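Local coordinates for protein alkaline phosphatase D (Bacillus subtilis, PDB 2YEQ) that hydrolyses phosphate esters as a phosphodiesterase and alkaline phosphatase, using an active site that contains iron and calcium, at residues A[150-158]-A[182-190]; A[121-132]-A[405-414]. All coordinates share one frame; numbering follows the deposited sequence.

Overall arrangement
Both contacts lie in the calcineurin-like phosphatase part and meet at the iron(III) site. Their centres are about 13 Å apart. In sequence, interaction 1 falls between the two halves of interaction 2. Residues 121-132 include the end of strand 117-122 of the ten-stranded mixed sheet and the loop after it, and 150-158 leave its neighbour 145-148. Residues 405-414 likewise end strand 400-406 of the seven-stranded sheet and continue into a loop. Helix 179-190 backs the loop 150-158. Interaction 2 supplies Cys124 to the iron and interaction 1 supplies Asp151 and Tyr154. The Tyr154 and Ser412 hydroxyls probably share a hydrogen bond, and Gln125 NE2 probably bonds Tyr152 O. Loops from both sheets thus build one metal centre.

Interaction 1. Residues A[150-158]-A[182-190]; sequences GDYIYEYGP and YRNRHAQYR. With FE (Fe (III) ion), chain B; CA (calcium ion), chain C; EDO (1,2-ethanediol), chain D.
This is a buried loop-on-helix contact. The metal-binding loop 150-158 lies against helix 179-190, with Ile153 at its middle. Ile153 CG2 sits over the centre of the His186 ring, 4.0 Å from its centroid, in a CH-pi contact. Its CG1 is placed between the backbone N and the carbonyl carbon (chi1 63°), and from there CD1 reaches the edge of the Tyr182 ring. Ile153 CA lies over one face of the Tyr189 ring.

Arg185 holds the loop backbone. Its chain curls (chi2 62°) and brings NH1 to both Tyr154 O at 2.9 Å and Tyr156 O at 2.7 Å. The second bond uses a lone pair in the carbonyl plane. NH2 adds a weak bond to Tyr156 O. With an alanine in place of Arg185, these two carbonyls would probably lose their guanidinium donor, and the loop after Tyr154 could shift.

The loop carries two iron ligands, Tyr154 OH at 2.0 Å and Asp151 OD2 at 2.1 Å. Asp151 OD2 also bridges to calcium at 2.5 Å. Cys124 and His382 are further iron ligands. Around the contact, Tyr152 touches helix 193-201, Tyr182 packs on helix 228-245, and Tyr156 meets helix 504-520.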
# COMPACT_ATOMS: atom_id res chain seq x y z
N GLY A 150 0.80 0.87 -1.61
CA GLY A 150 1.69 1.59 -2.58
C GLY A 150 1.85 3.07 -2.31
O GLY A 150 1.17 3.65 -1.45
N ASP A 151 2.73 3.69 -3.11
CA ASP A 151 3.15 5.05 -2.96
C ASP A 151 3.63 5.26 -1.52
O ASP A 151 3.29 6.23 -0.88
CB ASP A 151 2.07 6.04 -3.36
CG ASP A 151 1.74 6.01 -4.85
OD1 ASP A 151 2.29 5.18 -5.59
OD2 ASP A 151 0.85 6.82 -5.26
N TYR A 152 4.43 4.31 -1.05
CA TYR A 152 5.12 4.44 0.23
C TYR A 152 6.16 5.57 0.22
O TYR A 152 6.38 6.20 1.26
CB TYR A 152 5.77 3.13 0.58
CG TYR A 152 6.32 3.03 1.98
CD1 TYR A 152 7.55 3.58 2.31
CD2 TYR A 152 5.62 2.34 2.98
CE1 TYR A 152 8.08 3.46 3.60
CE2 TYR A 152 6.15 2.23 4.30
CZ TYR A 152 7.38 2.79 4.59
OH TYR A 152 7.91 2.69 5.85
N ILE A 153 6.82 5.77 -0.93
CA ILE A 153 7.58 7.00 -1.19
C ILE A 153 7.09 7.62 -2.48
O ILE A 153 6.39 6.96 -3.24
CB ILE A 153 9.11 6.75 -1.34
CG1 ILE A 153 9.40 5.85 -2.56
CG2 ILE A 153 9.70 6.15 -0.05
CD1 ILE A 153 10.87 5.90 -3.03
N TYR A 154 7.43 8.90 -2.69
CA TYR A 154 7.25 9.58 -3.97
C TYR A 154 8.66 10.01 -4.43
O TYR A 154 9.56 10.20 -3.60
CB TYR A 154 6.32 10.80 -3.86
CG TYR A 154 4.85 10.42 -3.70
CD1 TYR A 154 4.40 9.80 -2.52
CD2 TYR A 154 3.94 10.61 -4.73
CE1 TYR A 154 3.08 9.42 -2.36
CE2 TYR A 154 2.60 10.24 -4.59
CZ TYR A 154 2.18 9.63 -3.41
OH TYR A 154 0.87 9.27 -3.24
N GLU A 155 8.81 10.17 -5.74
CA GLU A 155 10.12 10.31 -6.39
C GLU A 155 10.54 11.73 -6.68
O GLU A 155 11.70 11.98 -7.06
CB GLU A 155 10.12 9.49 -7.68
CG GLU A 155 9.43 10.19 -8.89
CD GLU A 155 7.93 9.93 -8.97
OE1 GLU A 155 7.34 9.50 -7.95
OE2 GLU A 155 7.33 10.21 -10.04
N TYR A 156 9.62 12.67 -6.52
CA TYR A 156 9.81 14.04 -6.96
C TYR A 156 10.92 14.81 -6.24
O TYR A 156 11.35 14.45 -5.15
CB TYR A 156 8.51 14.82 -6.81
CG TYR A 156 7.39 14.27 -7.68
CD1 TYR A 156 7.40 14.47 -9.05
CD2 TYR A 156 6.34 13.53 -7.13
CE1 TYR A 156 6.39 13.96 -9.85
CE2 TYR A 156 5.34 13.01 -7.91
CZ TYR A 156 5.38 13.21 -9.27
OH TYR A 156 4.39 12.69 -10.06
N GLY A 157 11.41 15.84 -6.93
CA GLY A 157 12.15 16.92 -6.31
C GLY A 157 11.20 17.82 -5.56
O GLY A 157 9.99 17.56 -5.52
N PRO A 158 11.72 18.88 -4.96
CA PRO A 158 10.88 19.78 -4.18
C PRO A 158 10.10 20.75 -5.06
O PRO A 158 10.53 21.07 -6.16
CB PRO A 158 11.90 20.51 -3.29
CG PRO A 158 13.14 20.48 -4.04
CD PRO A 158 13.15 19.17 -4.77
N TYR A 182 17.44 6.77 -4.21
CA TYR A 182 16.28 6.01 -3.70
C TYR A 182 16.44 5.62 -2.24
O TYR A 182 15.48 5.66 -1.47
CB TYR A 182 16.00 4.75 -4.56
CG TYR A 182 15.20 5.08 -5.79
CD1 TYR A 182 13.80 5.15 -5.73
CD2 TYR A 182 15.83 5.33 -7.01
CE1 TYR A 182 13.05 5.49 -6.86
CE2 TYR A 182 15.10 5.68 -8.14
CZ TYR A 182 13.71 5.74 -8.07
OH TYR A 182 13.00 6.07 -9.20
N ARG A 183 17.64 5.21 -1.87
CA ARG A 183 17.94 4.87 -0.48
C ARG A 183 17.71 6.07 0.44
O ARG A 183 17.08 5.93 1.51
CB ARG A 183 19.37 4.36 -0.34
CG ARG A 183 19.61 2.97 -0.83
CD ARG A 183 21.13 2.71 -0.90
NE ARG A 183 21.43 1.30 -1.05
CZ ARG A 183 22.64 0.81 -1.25
NH1 ARG A 183 23.70 1.62 -1.33
NH2 ARG A 183 22.81 -0.48 -1.32
N ASN A 184 18.20 7.23 0.01
CA ASN A 184 18.05 8.44 0.79
C ASN A 184 16.60 8.90 0.89
O ASN A 184 16.16 9.42 1.92
CB ASN A 184 18.96 9.57 0.26
CG ASN A 184 20.44 9.28 0.49
OD1 ASN A 184 20.78 8.41 1.29
ND2 ASN A 184 21.31 9.99 -0.24
N ARG A 185 15.83 8.70 -0.18
CA ARG A 185 14.42 9.06 -0.13
C ARG A 185 13.68 8.11 0.84
O ARG A 185 12.85 8.57 1.62
CB ARG A 185 13.79 8.98 -1.51
CG ARG A 185 12.33 9.38 -1.56
CD ARG A 185 12.09 10.80 -1.16
NE ARG A 185 12.95 11.81 -1.79
CZ ARG A 185 12.68 12.49 -2.90
NH1 ARG A 185 11.57 12.25 -3.60
NH2 ARG A 185 13.55 13.43 -3.32
N HIS A 186 13.94 6.80 0.76
CA HIS A 186 13.37 5.85 1.76
C HIS A 186 13.74 6.26 3.19
O HIS A 186 12.90 6.23 4.08
CB HIS A 186 13.78 4.40 1.54
CG HIS A 186 12.93 3.68 0.53
ND1 HIS A 186 11.89 2.81 0.74
CD2 HIS A 186 13.00 3.80 -0.78
CE1 HIS A 186 11.41 2.41 -0.44
NE2 HIS A 186 12.05 3.03 -1.38
N ALA A 187 14.98 6.69 3.40
CA ALA A 187 15.42 7.15 4.70
C ALA A 187 14.67 8.41 5.14
O ALA A 187 14.34 8.54 6.33
CB ALA A 187 16.94 7.38 4.71
N GLN A 188 14.40 9.34 4.22
CA GLN A 188 13.68 10.56 4.58
C GLN A 188 12.30 10.22 5.14
O GLN A 188 11.89 10.75 6.16
CB GLN A 188 13.50 11.51 3.41
CG GLN A 188 12.62 12.70 3.74
CD GLN A 188 12.52 13.71 2.62
OE1 GLN A 188 12.34 13.34 1.45
NE2 GLN A 188 12.61 15.01 2.97
N TYR A 189 11.57 9.37 4.41
CA TYR A 189 10.21 8.97 4.78
C TYR A 189 10.19 8.15 6.07
O TYR A 189 9.40 8.42 6.96
CB TYR A 189 9.54 8.16 3.63
CG TYR A 189 8.93 9.03 2.54
CD1 TYR A 189 9.71 9.96 1.85
CD2 TYR A 189 7.61 8.89 2.17
CE1 TYR A 189 9.16 10.74 0.86
CE2 TYR A 189 7.05 9.68 1.18
CZ TYR A 189 7.84 10.59 0.50
OH TYR A 189 7.28 11.39 -0.47
N ARG A 190 11.08 7.16 6.15
CA ARG A 190 11.13 6.22 7.24
C ARG A 190 11.67 6.84 8.56
O ARG A 190 11.52 6.24 9.62
CB ARG A 190 11.95 5.00 6.82
CG ARG A 190 11.93 3.80 7.73
CD ARG A 190 10.50 3.31 7.94
NE ARG A 190 10.31 1.88 8.03
CZ ARG A 190 10.63 0.95 7.13
NH1 ARG A 190 11.27 1.25 6.00
NH2 ARG A 190 10.37 -0.32 7.38
FE FE B . -0.43 8.33 -4.42
CA CA C . -0.16 5.50 -7.15
C1 EDO D . 21.90 10.81 -3.30
O1 EDO D . 23.24 11.11 -3.74
C2 EDO D . 21.01 12.05 -3.23
O2 EDO D . 20.10 11.97 -2.12
O HOH W 1 -0.78 4.36 -4.93

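Interaction 2. Residues A[121-132]-A[405-414]. With FE (Fe (III) ion), chain B.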
# COMPACT_ATOMS: atom_id res chain seq x y z
N PHE A 121 -5.28 -0.98 6.41
CA PHE A 121 -4.52 -0.78 5.17
C PHE A 121 -4.36 0.68 4.84
O PHE A 121 -5.22 1.52 5.14
CB PHE A 121 -5.04 -1.64 3.99
CG PHE A 121 -6.37 -1.26 3.46
CD1 PHE A 121 -6.49 -0.36 2.43
CD2 PHE A 121 -7.53 -1.89 3.94
CE1 PHE A 121 -7.71 -0.05 1.87
CE2 PHE A 121 -8.78 -1.59 3.38
CZ PHE A 121 -8.87 -0.66 2.36
N ALA A 122 -3.22 0.98 4.23
CA ALA A 122 -2.82 2.34 3.99
C ALA A 122 -2.15 2.45 2.62
O ALA A 122 -1.66 1.46 2.08
CB ALA A 122 -1.82 2.75 5.07
N SER A 123 -2.13 3.65 2.08
CA SER A 123 -1.36 3.96 0.87
C SER A 123 -1.10 5.44 0.83
O SER A 123 -1.70 6.21 1.57
CB SER A 123 -2.18 3.55 -0.37
OG SER A 123 -3.33 4.36 -0.48
N CYS A 124 -0.18 5.85 -0.06
CA CYS A 124 -0.10 7.25 -0.52
C CYS A 124 0.24 8.28 0.57
O CYS A 124 -0.61 9.06 1.07
CB CYS A 124 -1.35 7.64 -1.33
SG CYS A 124 -1.57 6.67 -2.91
N GLN A 125 1.52 8.34 0.87
CA GLN A 125 2.02 9.15 1.97
C GLN A 125 3.03 10.22 1.54
O GLN A 125 4.10 10.34 2.15
CB GLN A 125 2.61 8.24 3.06
CG GLN A 125 3.70 7.28 2.62
CD GLN A 125 3.82 6.11 3.53
OE1 GLN A 125 2.81 5.61 4.07
NE2 GLN A 125 5.04 5.61 3.70
N GLN A 126 2.66 11.02 0.55
CA GLN A 126 3.53 12.08 0.03
C GLN A 126 4.03 12.89 1.24
O GLN A 126 3.26 13.55 1.92
CB GLN A 126 2.78 12.98 -0.96
CG GLN A 126 3.55 13.37 -2.23
CD GLN A 126 4.67 14.40 -1.99
OE1 GLN A 126 5.31 14.36 -0.97
NE2 GLN A 126 4.90 15.32 -2.95
N TYR A 127 5.33 12.82 1.50
CA TYR A 127 5.95 13.43 2.68
C TYR A 127 5.73 14.92 2.74
O TYR A 127 5.54 15.50 3.84
CB TYR A 127 7.44 13.10 2.67
CG TYR A 127 8.29 13.60 3.83
CD1 TYR A 127 8.44 12.83 4.99
CD2 TYR A 127 8.99 14.79 3.73
CE1 TYR A 127 9.26 13.26 6.02
CE2 TYR A 127 9.80 15.23 4.77
CZ TYR A 127 9.93 14.47 5.90
OH TYR A 127 10.72 14.92 6.94
N GLU A 128 5.70 15.54 1.57
CA GLU A 128 5.60 16.99 1.51
C GLU A 128 4.18 17.49 1.78
O GLU A 128 4.00 18.67 2.12
CB GLU A 128 6.00 17.48 0.11
CG GLU A 128 7.39 17.04 -0.35
CD GLU A 128 7.72 17.64 -1.72
OE1 GLU A 128 6.89 17.48 -2.69
OE2 GLU A 128 8.77 18.31 -1.81
N HIS A 129 3.18 16.63 1.59
CA HIS A 129 1.78 17.08 1.63
C HIS A 129 1.18 17.17 3.03
O HIS A 129 0.16 17.83 3.22
CB HIS A 129 0.91 16.19 0.74
CG HIS A 129 1.19 16.39 -0.72
ND1 HIS A 129 0.37 15.90 -1.72
CD2 HIS A 129 2.18 17.07 -1.35
CE1 HIS A 129 0.87 16.25 -2.90
NE2 HIS A 129 1.96 16.96 -2.70
N GLY A 130 1.82 16.53 4.00
CA GLY A 130 1.35 16.65 5.37
C GLY A 130 2.15 15.81 6.32
O GLY A 130 3.08 15.10 5.92
N TYR A 131 1.78 15.93 7.59
CA TYR A 131 2.33 15.16 8.69
C TYR A 131 1.65 13.80 8.75
O TYR A 131 0.51 13.64 8.30
CB TYR A 131 2.24 15.99 10.02
CG TYR A 131 3.13 17.20 9.88
CD1 TYR A 131 4.52 17.09 10.07
CD2 TYR A 131 2.63 18.41 9.41
CE1 TYR A 131 5.36 18.19 9.87
CE2 TYR A 131 3.46 19.49 9.19
CZ TYR A 131 4.83 19.37 9.42
OH TYR A 131 5.63 20.45 9.16
N TYR A 132 2.38 12.83 9.28
CA TYR A 132 1.96 11.45 9.42
C TYR A 132 1.15 11.16 10.71
O TYR A 132 1.23 10.09 11.31
CB TYR A 132 3.17 10.53 9.30
CG TYR A 132 3.85 10.48 7.91
CD1 TYR A 132 3.25 11.02 6.77
CD2 TYR A 132 5.07 9.84 7.76
CE1 TYR A 132 3.89 10.96 5.51
CE2 TYR A 132 5.70 9.76 6.53
CZ TYR A 132 5.12 10.32 5.41
OH TYR A 132 5.79 10.20 4.20
N PHE A 405 -13.16 -1.92 -1.08
CA PHE A 405 -12.87 -0.82 -0.19
C PHE A 405 -11.63 -0.09 -0.68
O PHE A 405 -10.52 -0.64 -0.63
CB PHE A 405 -12.64 -1.37 1.22
CG PHE A 405 -13.82 -2.15 1.73
CD1 PHE A 405 -15.01 -1.49 1.99
CD2 PHE A 405 -13.78 -3.50 1.87
CE1 PHE A 405 -16.15 -2.19 2.42
CE2 PHE A 405 -14.94 -4.23 2.30
CZ PHE A 405 -16.11 -3.55 2.56
N VAL A 406 -11.83 1.12 -1.16
CA VAL A 406 -10.78 1.97 -1.64
C VAL A 406 -10.40 2.91 -0.51
O VAL A 406 -11.19 3.71 -0.05
CB VAL A 406 -11.23 2.83 -2.85
CG1 VAL A 406 -10.09 3.73 -3.37
CG2 VAL A 406 -11.81 1.90 -3.97
N GLY A 407 -9.18 2.80 -0.04
CA GLY A 407 -8.73 3.68 1.01
C GLY A 407 -8.19 5.00 0.55
O GLY A 407 -7.48 5.09 -0.45
N THR A 408 -8.51 6.04 1.31
CA THR A 408 -7.88 7.34 1.15
C THR A 408 -6.36 7.27 1.36
O THR A 408 -5.80 6.26 1.77
CB THR A 408 -8.50 8.31 2.12
OG1 THR A 408 -8.06 9.64 1.85
CG2 THR A 408 -8.23 7.89 3.59
N SER A 409 -5.70 8.38 1.12
CA SER A 409 -4.27 8.49 1.30
C SER A 409 -3.93 8.92 2.74
O SER A 409 -4.72 9.61 3.40
CB SER A 409 -3.76 9.54 0.35
OG SER A 409 -4.56 10.72 0.41
N ILE A 410 -2.75 8.50 3.20
CA ILE A 410 -2.18 8.94 4.49
C ILE A 410 -1.99 10.44 4.49
O ILE A 410 -2.33 11.12 5.47
CB ILE A 410 -0.87 8.19 4.76
CG1 ILE A 410 -1.14 6.71 5.03
CG2 ILE A 410 -0.05 8.85 5.89
CD1 ILE A 410 -1.69 6.38 6.48
N THR A 411 -1.43 10.99 3.39
CA THR A 411 -1.29 12.44 3.21
C THR A 411 -1.50 13.00 1.80
O THR A 411 -1.79 14.17 1.65
CB THR A 411 0.15 12.90 3.57
OG1 THR A 411 1.08 12.04 2.90
CG2 THR A 411 0.37 12.85 5.12
N SER A 412 -1.28 12.20 0.76
CA SER A 412 -1.23 12.75 -0.61
C SER A 412 -2.50 13.50 -0.92
O SER A 412 -3.60 13.00 -0.67
CB SER A 412 -1.03 11.64 -1.65
OG SER A 412 0.09 10.86 -1.33
N GLY A 413 -2.32 14.74 -1.36
CA GLY A 413 -3.43 15.60 -1.74
C GLY A 413 -3.78 16.65 -0.71
O GLY A 413 -4.46 17.62 -1.02
N GLY A 414 -3.28 16.51 0.51
CA GLY A 414 -3.47 17.56 1.51
C GLY A 414 -4.75 17.36 2.32
O GLY A 414 -5.24 16.24 2.47
FE FE B . -0.43 8.33 -4.42
O HOH W 2 -6.15 3.21 3.13
O HOH W 3 -4.22 5.28 3.67
O HOH W 4 -5.19 6.51 -1.81
O HOH W 5 -1.24 11.54 8.14
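Cys124 and Ser409 meet where two loops run side by side after strands 117-122 and 400-406. Packing is tight here, with Cys124 CB 3.5 Å from Ser409 CB. Backbone bonds fasten the join. Ile410 N reaches Ser123 O at 3.0 Å, and Cys124 O accepts from both Thr411 N and Ser412 N. The first of these donors lies in the carbonyl plane and the second above it.

Thr411 points into the loop 125-132. Its OG1 lies between the backbone N and the carbonyl carbon (chi1 49°), where it donates to Gln126 O at 2.8 Å. His129 N reaches that oxygen from the opposite face. Thr411 CG2 meets the edge of the Tyr132 ring. His129 ND1 accepts from Gly413 N at 3.0 Å, nearly straight and close to the ring plane, while Gln126 CG covers one face of the imidazole. His129 NE2 bonds Tyr161 O. Gln126 N donates to Ser412 OG, which also bonds Tyr154.

Toward Phe121 the join is looser, though still buried. Waters bridge it: one links Ser123 N to Thr408 O, and another joins Ser123 OG to Gly407 O. Direct contacts there include Phe121 CZ, 4.0 Å from Phe405 CB, and the Phe121 ring edge beside Gly407 N.

Cys124 SG binds the iron at 2.5 Å, beside Asp151, Tyr154 and His382. Metal ligands on loops that follow beta strands are characteristic of calcineurin-like metallophosphatases.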